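Local structure of COG0546: Predicted phosphatases (Streptococcus pneumoniae, 2AH5) at residues N24-T29 with Q69-Y74; Q88-L93 with L120-F125. The protein is of uncharacterised function but, as a member of the haloacid dehalogenase-like hydrolases, is predicted to act as a phosphatase. All coordinates share one frame; numbering follows the deposited sequence.

Contact 1: residues N24-T29 with Q69-Y74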
loop_
_atom_site.group_PDB
_atom_site.type_symbol
_atom_site.label_atom_id
_atom_site.label_comp_id
_atom_site.label_asym_id
_atom_site.label_seq_id
_atom_site.Cartn_x
_atom_site.Cartn_y
_atom_site.Cartn_z
ATOM N N ASN A 24 -8.481 13.210 5.449
ATOM C CA ASN A 24 -8.260 14.601 5.850
ATOM C C ASN A 24 -7.438 15.411 4.842
ATOM O O ASN A 24 -7.685 16.622 4.608
ATOM C CB ASN A 24 -7.615 14.670 7.238
ATOM C CG ASN A 24 -8.588 14.326 8.367
ATOM O OD1 ASN A 24 -9.795 14.196 8.157
ATOM N ND2 ASN A 24 -8.044 14.164 9.580
ATOM N N ALA A 25 -6.426 14.784 4.268
ATOM C CA ALA A 25 -5.666 15.450 3.214
ATOM C C ALA A 25 -6.576 15.789 2.015
ATOM O O ALA A 25 -6.484 16.900 1.471
ATOM C CB ALA A 25 -4.476 14.599 2.790
ATOM N N PHE A 26 -7.443 14.857 1.592
ATOM C CA PHE A 26 -8.376 15.176 0.494
ATOM C C PHE A 26 -9.323 16.330 0.833
ATOM O O PHE A 26 -9.483 17.274 0.048
ATOM C CB PHE A 26 -9.178 13.963 0.048
ATOM C CG PHE A 26 -8.430 13.096 -0.901
ATOM C CD1 PHE A 26 -8.031 11.830 -0.509
ATOM C CD2 PHE A 26 -8.084 13.569 -2.175
ATOM C CE1 PHE A 26 -7.321 11.013 -1.375
ATOM C CE2 PHE A 26 -7.365 12.733 -3.073
ATOM C CZ PHE A 26 -6.974 11.469 -2.651
ATOM N N THR A 27 -9.908 16.266 2.014
ATOM C CA THR A 27 -10.933 17.270 2.390
ATOM C C THR A 27 -10.279 18.639 2.638
ATOM O O THR A 27 -10.893 19.683 2.370
ATOM C CB THR A 27 -11.801 16.820 3.595
ATOM O OG1 THR A 27 -10.968 16.615 4.730
ATOM C CG2 THR A 27 -12.573 15.487 3.278
ATOM N N TYR A 28 -9.056 18.634 3.171
ATOM C CA TYR A 28 -8.279 19.893 3.274
ATOM C C TYR A 28 -8.105 20.515 1.899
ATOM O O TYR A 28 -8.228 21.744 1.728
ATOM C CB TYR A 28 -6.890 19.675 3.938
ATOM C CG TYR A 28 -6.087 20.964 3.998
ATOM C CD1 TYR A 28 -6.437 21.972 4.898
ATOM C CD2 TYR A 28 -5.038 21.210 3.088
ATOM C CE1 TYR A 28 -5.719 23.179 4.951
ATOM C CE2 TYR A 28 -4.314 22.414 3.130
ATOM C CZ TYR A 28 -4.675 23.391 4.055
ATOM O OH TYR A 28 -4.007 24.597 4.096
ATOM N N THR A 29 -7.792 19.672 0.909
ATOM C CA THR A 29 -7.584 20.154 -0.461
ATOM C C THR A 29 -8.841 20.775 -1.045
ATOM O O THR A 29 -8.792 21.879 -1.563
ATOM C CB THR A 29 -7.011 19.051 -1.378
ATOM O OG1 THR A 29 -5.809 18.549 -0.780
ATOM C CG2 THR A 29 -6.663 19.625 -2.792
ATOM N N GLN A 69 -0.182 19.419 -4.931
ATOM C CA GLN A 69 0.661 20.195 -4.033
ATOM C C GLN A 69 0.022 20.437 -2.677
ATOM O O GLN A 69 0.663 20.212 -1.647
ATOM C CB GLN A 69 1.082 21.517 -4.677
ATOM C CG GLN A 69 1.975 22.377 -3.773
ATOM C CD GLN A 69 2.338 23.709 -4.428
ATOM O OE1 GLN A 69 2.732 23.735 -5.580
ATOM N NE2 GLN A 69 2.213 24.809 -3.689
ATOM N N ILE A 70 -1.233 20.879 -2.669
ATOM C CA ILE A 70 -1.933 21.203 -1.427
ATOM C C ILE A 70 -2.111 19.913 -0.589
ATOM O O ILE A 70 -1.827 19.883 0.605
ATOM C CB ILE A 70 -3.289 21.922 -1.705
ATOM C CG1 ILE A 70 -3.062 23.330 -2.286
ATOM C CG2 ILE A 70 -4.143 22.022 -0.427
ATOM C CD1 ILE A 70 -4.304 23.909 -2.998
ATOM N N TYR A 71 -2.575 18.846 -1.235
ATOM C CA TYR A 71 -2.721 17.551 -0.570
ATOM C C TYR A 71 -1.451 17.144 0.182
ATOM O O TYR A 71 -1.490 16.754 1.351
ATOM C CB TYR A 71 -3.088 16.487 -1.611
ATOM C CG TYR A 71 -3.228 15.088 -1.018
ATOM C CD1 TYR A 71 -4.472 14.543 -0.758
ATOM C CD2 TYR A 71 -2.096 14.328 -0.731
ATOM C CE1 TYR A 71 -4.594 13.251 -0.225
ATOM C CE2 TYR A 71 -2.199 13.060 -0.194
ATOM C CZ TYR A 71 -3.440 12.525 0.057
ATOM O OH TYR A 71 -3.514 11.246 0.602
ATOM N N ARG A 72 -0.333 17.221 -0.503
ATOM C CA ARG A 72 0.932 16.816 0.106
ATOM C C ARG A 72 1.323 17.728 1.269
ATOM O O ARG A 72 1.927 17.252 2.245
ATOM C CB ARG A 72 2.031 16.718 -0.938
ATOM C CG ARG A 72 1.737 15.709 -2.020
ATOM C CD ARG A 72 3.002 15.119 -2.558
ATOM N NE ARG A 72 2.749 14.008 -3.484
ATOM C CZ ARG A 72 2.279 12.806 -3.132
ATOM N NH1 ARG A 72 1.965 12.543 -1.869
ATOM N NH2 ARG A 72 2.092 11.866 -4.059
ATOM N N SER A 73 0.928 19.004 1.184
ATOM C CA SER A 73 1.113 19.989 2.260
ATOM C C SER A 73 0.371 19.653 3.557
ATOM O O SER A 73 0.852 19.976 4.657
ATOM C CB SER A 73 0.734 21.419 1.792
ATOM O OG SER A 73 -0.658 21.712 1.954
ATOM N N TYR A 74 -0.805 19.041 3.449
ATOM C CA TYR A 74 -1.469 18.533 4.628
ATOM C C TYR A 74 -0.821 17.190 5.025
ATOM O O TYR A 74 -0.516 16.955 6.202
ATOM C CB TYR A 74 -2.978 18.376 4.402
ATOM C CG TYR A 74 -3.704 17.882 5.630
ATOM C CD1 TYR A 74 -4.341 18.775 6.507
ATOM C CD2 TYR A 74 -3.720 16.529 5.942
ATOM C CE1 TYR A 74 -5.008 18.315 7.655
ATOM C CE2 TYR A 74 -4.368 16.061 7.088
ATOM C CZ TYR A 74 -5.015 16.958 7.937
ATOM O OH TYR A 74 -5.637 16.480 9.073
#
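Tyr71 and Tyr74, one helical turn apart on helix 64-79, bracket Ala25 of helix 19-33, a clear example of aromatic rings gripping a small residue where helices pack closely. The two helices belong to the all-helical insert that probably forms the cap domain of this HAD-type hydrolase. Their segments run 130° apart with axes 8.3 Å from each other, a spacing that the small side chain at Ala25 permits. Each tyrosine holds CG anti to the backbone N (chi1 179° for Tyr71), and the rings beyond lie against helix 19-33. Ala25 CB sits over one face of the Tyr71 ring in a CH-pi contact, 3.5 Å from the centroid. The same ring turns an edge onto Phe26, with Tyr71 CE1 lying 3.6 Å above the centre of the phenyl plane, a T-shaped pair that helix 51-56 borders through Leu51 and Phe55. On the far side of Ala25, Tyr74 CD2 comes within 3.5 Å of Ala25 CA, and Asn24 O lies over the centre of the ring. Tyr74 OH and Asn24 ND2 both hydrogen-bond to Glu82 OE1, so one carboxylate oxygen fixes the polar tips of both side chains. Tyr28 extends the apolar seam: its CB packs on Tyr74 CD1, while its CE2 meets Ile70 CG2 at 3.6 Å, the two side chains crossing at about a right angle. Thr29 OG1, lying against Tyr71 CA, spends its proton within its own helix, on Ala25 O 2.9 Å away, a carbonyl that Thr29 N reaches from the opposite face.

Contact 2: residues Q88-L93 with L120-F125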
loop_
_atom_site.group_PDB
_atom_site.type_symbol
_atom_site.label_atom_id
_atom_site.label_comp_id
_atom_site.label_asym_id
_atom_site.label_seq_id
_atom_site.Cartn_x
_atom_site.Cartn_y
_atom_site.Cartn_z
ATOM N N GLN A 88 -4.061 -6.768 15.054
ATOM C CA GLN A 88 -3.292 -8.019 14.847
ATOM C C GLN A 88 -2.092 -7.926 13.862
ATOM O O GLN A 88 -1.414 -8.935 13.566
ATOM C CB GLN A 88 -4.243 -9.165 14.423
ATOM C CG GLN A 88 -5.419 -9.431 15.366
ATOM C CD GLN A 88 -4.982 -9.674 16.799
ATOM O OE1 GLN A 88 -5.272 -8.874 17.694
ATOM N NE2 GLN A 88 -4.260 -10.764 17.018
ATOM N N ILE A 89 -1.811 -6.733 13.341
ATOM C CA ILE A 89 -0.681 -6.601 12.412
ATOM C C ILE A 89 0.672 -6.889 13.082
ATOM O O ILE A 89 1.513 -7.579 12.507
ATOM C CB ILE A 89 -0.657 -5.216 11.674
ATOM C CG1 ILE A 89 -1.809 -5.121 10.675
ATOM C CG2 ILE A 89 0.679 -5.016 10.945
ATOM C CD1 ILE A 89 -1.795 -6.186 9.498
ATOM N N ILE A 90 0.888 -6.360 14.289
ATOM C CA ILE A 90 2.118 -6.673 15.043
ATOM C C ILE A 90 2.274 -8.191 15.202
ATOM O O ILE A 90 3.358 -8.730 14.950
ATOM C CB ILE A 90 2.202 -5.956 16.427
ATOM C CG1 ILE A 90 2.293 -4.428 16.269
ATOM C CG2 ILE A 90 3.423 -6.439 17.218
ATOM C CD1 ILE A 90 3.650 -3.932 15.775
ATOM N N ASP A 91 1.194 -8.869 15.614
ATOM C CA ASP A 91 1.201 -10.350 15.722
ATOM C C ASP A 91 1.635 -11.017 14.411
ATOM O O ASP A 91 2.502 -11.904 14.411
ATOM C CB ASP A 91 -0.152 -10.889 16.174
ATOM C CG ASP A 91 -0.057 -12.299 16.782
ATOM O OD1 ASP A 91 1.066 -12.705 17.233
ATOM O OD2 ASP A 91 -1.114 -12.970 16.808
ATOM N N LEU A 92 1.038 -10.592 13.306
ATOM C CA LEU A 92 1.335 -11.175 11.990
ATOM C C LEU A 92 2.797 -10.975 11.640
ATOM O O LEU A 92 3.482 -11.905 11.183
ATOM C CB LEU A 92 0.470 -10.497 10.913
ATOM C CG LEU A 92 0.797 -10.915 9.484
ATOM C CD1 LEU A 92 0.544 -12.414 9.278
ATOM C CD2 LEU A 92 -0.051 -10.061 8.546
ATOM N N LEU A 93 3.276 -9.746 11.819
ATOM C CA LEU A 93 4.688 -9.465 11.524
ATOM C C LEU A 93 5.691 -10.241 12.397
ATOM O O LEU A 93 6.657 -10.790 11.874
ATOM C CB LEU A 93 4.962 -7.971 11.628
ATOM C CG LEU A 93 4.214 -7.122 10.605
ATOM C CD1 LEU A 93 4.477 -5.623 10.899
ATOM C CD2 LEU A 93 4.634 -7.529 9.172
ATOM N N LEU A 120 5.052 4.094 13.381
ATOM C CA LEU A 120 4.098 3.100 13.860
ATOM C C LEU A 120 4.776 1.884 14.463
ATOM O O LEU A 120 4.102 0.909 14.841
ATOM C CB LEU A 120 3.133 2.710 12.741
ATOM C CG LEU A 120 2.201 3.868 12.346
ATOM C CD1 LEU A 120 1.433 3.509 11.092
ATOM C CD2 LEU A 120 1.226 4.316 13.459
ATOM N N GLU A 121 6.100 1.995 14.591
ATOM C CA GLU A 121 6.949 1.014 15.306
ATOM C C GLU A 121 7.076 -0.342 14.607
ATOM O O GLU A 121 7.290 -1.361 15.268
ATOM C CB GLU A 121 6.441 0.866 16.760
ATOM C CG GLU A 121 6.301 2.239 17.401
ATOM C CD GLU A 121 6.150 2.232 18.911
ATOM O OE1 GLU A 121 5.806 1.186 19.498
ATOM O OE2 GLU A 121 6.366 3.315 19.487
ATOM N N ILE A 122 6.982 -0.340 13.273
ATOM C CA ILE A 122 7.054 -1.590 12.492
ATOM C C ILE A 122 8.277 -1.650 11.561
ATOM O O ILE A 122 8.551 -2.695 10.968
ATOM C CB ILE A 122 5.741 -1.901 11.715
ATOM C CG1 ILE A 122 5.409 -0.829 10.654
ATOM C CG2 ILE A 122 4.564 -2.145 12.721
ATOM C CD1 ILE A 122 4.387 -1.316 9.596
ATOM N N HIS A 123 9.031 -0.558 11.492
ATOM C CA HIS A 123 10.200 -0.461 10.602
ATOM C C HIS A 123 11.138 -1.645 10.869
ATOM O O HIS A 123 11.710 -2.255 9.950
ATOM C CB HIS A 123 10.925 0.898 10.827
ATOM C CG HIS A 123 12.070 1.151 9.886
ATOM N ND1 HIS A 123 13.243 0.428 9.924
ATOM C CD2 HIS A 123 12.226 2.064 8.894
ATOM C CE1 HIS A 123 14.066 0.871 8.987
ATOM N NE2 HIS A 123 13.469 1.857 8.342
ATOM N N HIS A 124 11.273 -1.999 12.141
ATOM C CA HIS A 124 12.260 -2.994 12.514
ATOM C C HIS A 124 11.982 -4.447 12.050
ATOM O O HIS A 124 12.884 -5.316 12.101
ATOM C CB HIS A 124 12.514 -2.926 14.015
ATOM C CG HIS A 124 11.396 -3.474 14.848
ATOM N ND1 HIS A 124 10.293 -2.723 15.181
ATOM C CD2 HIS A 124 11.220 -4.682 15.435
ATOM C CE1 HIS A 124 9.478 -3.446 15.926
ATOM N NE2 HIS A 124 10.006 -4.643 16.084
ATOM N N PHE A 125 10.762 -4.720 11.600
ATOM C CA PHE A 125 10.407 -6.051 11.114
ATOM C C PHE A 125 10.870 -6.301 9.678
ATOM O O PHE A 125 10.752 -7.420 9.186
ATOM C CB PHE A 125 8.897 -6.249 11.140
ATOM C CG PHE A 125 8.326 -6.361 12.517
ATOM C CD1 PHE A 125 8.576 -7.488 13.302
ATOM C CD2 PHE A 125 7.558 -5.342 13.033
ATOM C CE1 PHE A 125 8.034 -7.599 14.577
ATOM C CE2 PHE A 125 7.024 -5.434 14.300
ATOM C CZ PHE A 125 7.244 -6.556 15.071
#
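Leu93 sets its CB over the centre of one face of the Phe125 ring, 3.9 Å from the centroid and 12° off the normal, in a CH-pi contact, the two side chains crossing obliquely. From there Leu93 CD1 reaches Phe125 CD2 on one hand and Ile122 CG2 on the other, at 3.8 Å and 3.9 Å respectively. The opposite face of Phe125 is occupied by His124 NE2, offset toward the rim, so the phenyl ring is sandwiched between its sequence neighbour and the helix. One turn earlier, Ile90 comes in at about a right angle to Phe125, and its CD1 touches CE2 as well as Ile122 CG2, 3.7 Å away. The contact illustrates how a Rossmann-like core seals the turn between a helix and the next parallel strand: helix 110-119 ends in a Schellman motif, with Glu121 at positive phi as the C-prime residue, and the chain then turns Ile122 toward helix 89-97. Ile122 holds CG1 between the backbone N and the carbonyl carbon (chi1 63°), while CG2, anti to the carbonyl carbon, meets both Ile90 and Leu93. Leu85 of the short strand 84-85 touches Ile90 and Ile122, and Phe125 also packs on Glu94 and Ser97.

Overall arrangement
From the N terminus the chain lays down strand 6-9, whose end carries a DxDx(T/V) pattern of the HAD type, and leaves the core through strand 16-17. Contact 1 then closes a loop of 39 residues, helical or irregular throughout, by bringing helix 64-79 back onto helix 19-33. The chain re-enters through strand 84-85, which pairs antiparallel with 16-17. Contact 2 follows in series, neither nesting in contact 1 nor crossing it; its 26-residue loop includes strand 102-106 and helix 110-119. With centres 27 Å apart, the two contacts lie apart, contact 1 joining two helices of the probable cap and contact 2 joining helix 89-97 of the core to the turn before outermost strand 128-132.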